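Local coordinates for core protein P7 (Pseudomonas phage phi12, PDB 2Q82) that is a structural component of the phage core, probably one of the minor proteins of the polymerase complex, which takes up single-stranded genome segments and copies them into double-stranded RNA, at residues 27-32 against 89-94. Sequence-based numbering, arbitrary orientation.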
loop_
_atom_site.group_PDB
_atom_site.type_symbol
_atom_site.label_atom_id
_atom_site.label_comp_id
_atom_site.label_asym_id
_atom_site.label_seq_id
_atom_site.Cartn_x
_atom_site.Cartn_y
_atom_site.Cartn_z
HETATM N N MSE A 27 6.848 -8.798 -7.545
HETATM C CA MSE A 27 8.298 -8.896 -7.467
HETATM C C MSE A 27 8.829 -7.527 -7.211
HETATM O O MSE A 27 8.376 -6.531 -7.766
HETATM C CB MSE A 27 9.027 -9.325 -8.725
HETATM C CG MSE A 27 8.344 -10.186 -9.684
HETATM SE SE MSE A 27 8.455 -11.977 -9.138
HETATM C CE MSE A 27 6.734 -11.832 -8.371
ATOM N N VAL A 28 9.886 -7.544 -6.422
ATOM C CA VAL A 28 10.559 -6.366 -5.992
ATOM C C VAL A 28 12.028 -6.426 -6.328
ATOM O O VAL A 28 12.734 -7.352 -5.946
ATOM C CB VAL A 28 10.359 -6.232 -4.519
ATOM C CG1 VAL A 28 11.369 -5.322 -3.943
ATOM C CG2 VAL A 28 8.966 -5.740 -4.268
HETATM N N MSE A 29 12.493 -5.394 -7.013
HETATM C CA MSE A 29 13.872 -5.360 -7.448
HETATM C C MSE A 29 14.699 -4.167 -6.958
HETATM O O MSE A 29 14.364 -3.021 -7.246
HETATM C CB MSE A 29 13.880 -5.408 -8.977
HETATM C CG MSE A 29 15.214 -5.170 -9.621
HETATM SE SE MSE A 29 15.063 -4.793 -11.540
HETATM C CE MSE A 29 16.982 -4.633 -11.868
ATOM N N SER A 30 15.780 -4.453 -6.229
ATOM C CA SER A 30 16.677 -3.414 -5.736
ATOM C C SER A 30 17.522 -2.939 -6.903
ATOM O O SER A 30 18.289 -3.717 -7.479
ATOM C CB SER A 30 17.596 -3.941 -4.655
ATOM O OG SER A 30 18.523 -2.937 -4.275
ATOM N N HIS A 31 17.414 -1.655 -7.225
ATOM C CA HIS A 31 18.131 -1.144 -8.375
ATOM C C HIS A 31 18.069 0.374 -8.538
ATOM O O HIS A 31 17.003 0.973 -8.434
ATOM C CB HIS A 31 17.544 -1.817 -9.610
ATOM C CG HIS A 31 18.071 -1.302 -10.905
ATOM N ND1 HIS A 31 19.323 -1.648 -11.395
ATOM C CD2 HIS A 31 17.525 -0.498 -11.839
ATOM C CE1 HIS A 31 19.506 -1.082 -12.564
ATOM N NE2 HIS A 31 18.427 -0.369 -12.865
ATOM N N ASN A 32 19.230 0.974 -8.790
ATOM C CA ASN A 32 19.343 2.413 -9.026
ATOM C C ASN A 32 19.720 2.555 -10.476
ATOM O O ASN A 32 20.582 1.825 -10.953
ATOM C CB ASN A 32 20.470 3.036 -8.216
ATOM C CG ASN A 32 20.120 3.201 -6.775
ATOM O OD1 ASN A 32 19.077 3.755 -6.446
ATOM N ND2 ASN A 32 20.990 2.733 -5.898
ATOM N N VAL A 89 16.701 -10.992 -7.814
ATOM C CA VAL A 89 18.060 -10.672 -8.157
ATOM C C VAL A 89 18.439 -11.327 -9.471
ATOM O O VAL A 89 17.663 -12.059 -10.068
ATOM C CB VAL A 89 19.035 -11.139 -7.077
ATOM C CG1 VAL A 89 18.816 -10.325 -5.815
ATOM C CG2 VAL A 89 18.850 -12.628 -6.804
ATOM N N ASP A 90 19.661 -11.049 -9.890
ATOM C CA ASP A 90 20.219 -11.582 -11.110
ATOM C C ASP A 90 19.505 -11.079 -12.335
ATOM O O ASP A 90 19.455 -11.767 -13.346
ATOM C CB ASP A 90 20.196 -13.108 -11.111
ATOM C CG ASP A 90 21.102 -13.701 -10.059
ATOM O OD1 ASP A 90 22.100 -13.046 -9.688
ATOM O OD2 ASP A 90 20.826 -14.833 -9.617
ATOM N N VAL A 91 18.921 -9.885 -12.245
ATOM C CA VAL A 91 18.264 -9.315 -13.407
ATOM C C VAL A 91 19.431 -8.741 -14.200
ATOM O O VAL A 91 20.258 -8.013 -13.664
ATOM C CB VAL A 91 17.292 -8.211 -13.029
ATOM C CG1 VAL A 91 16.766 -7.560 -14.287
ATOM C CG2 VAL A 91 16.135 -8.795 -12.210
ATOM N N PRO A 92 19.503 -9.044 -15.498
ATOM C CA PRO A 92 20.619 -8.502 -16.274
ATOM C C PRO A 92 20.690 -7.006 -16.226
ATOM O O PRO A 92 19.710 -6.346 -16.516
ATOM C CB PRO A 92 20.363 -9.029 -17.683
ATOM C CG PRO A 92 19.470 -10.128 -17.522
ATOM C CD PRO A 92 18.637 -9.902 -16.319
ATOM N N GLY A 93 21.851 -6.474 -15.839
ATOM C CA GLY A 93 22.021 -5.032 -15.775
ATOM C C GLY A 93 21.661 -4.444 -14.426
ATOM O O GLY A 93 21.796 -3.245 -14.213
ATOM N N GLN A 94 21.206 -5.284 -13.506
ATOM C CA GLN A 94 20.824 -4.810 -12.184
ATOM C C GLN A 94 21.976 -4.148 -11.419
ATOM O O GLN A 94 23.078 -4.681 -11.366
ATOM C CB GLN A 94 20.255 -5.975 -11.377
ATOM C CG GLN A 94 19.750 -5.611 -9.996
ATOM C CD GLN A 94 18.992 -6.762 -9.354
ATOM O OE1 GLN A 94 18.965 -7.872 -9.890
ATOM N NE2 GLN A 94 18.376 -6.507 -8.209
HETATM O O HOH W 1 16.606 -6.952 -5.367
#
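Q94 reaches across from the loop that follows strand 84-89 and hydrogen-bonds to the backbone of S30, at the end of strand 25-30, the central strand of a five-stranded parallel beta sheet. The two strands are neighbours with the same direction, but here strand 84-89 has given way to a loop that turns back alongside the end of strand 25-30, and the side chain of Q94 joins them. Its chain is extended, with CG anti to the backbone N (chi1 -177°), and from NE2 it gives a nearly straight bond of 2.9 Å to S30 O; the acceptor lies close to the amide plane. At the other end of the same amide, OE1 accepts V91 N at 3.1 Å. Glutamine suits this place because one flat group supplies both a donor and an acceptor, and the two bonds together fix its rotation. A water that accepts from S30 N also receives a weak bond from NE2, which has a further weak partner in V88 O.

V91 O accepts Q94 N, closing a type II turn with G93 at its third position, where a positive phi of 90° comes easily to a residue without a side chain. The unbranched, extended chain of M29, selenomethionine in the crystal, reaches toward Q94 tip to tip and brings its methyl CE to 3.5 Å from Q94 CG. That methyl also meets V91, whose CB is 3.8 Å away, so a branched apolar residue and the aliphatic part of the glutamine share one buried contact.

Beyond the strand end, H31 turns its CB toward the loop. D34 O accepts from NE2 while ND1 accepts from Q95 N, so histidine suits the place by serving as donor and acceptor at once. Its ring meets the turn obliquely, with ND1 3.6 Å from Q94 CA and CE1 3.6 Å from G93 O.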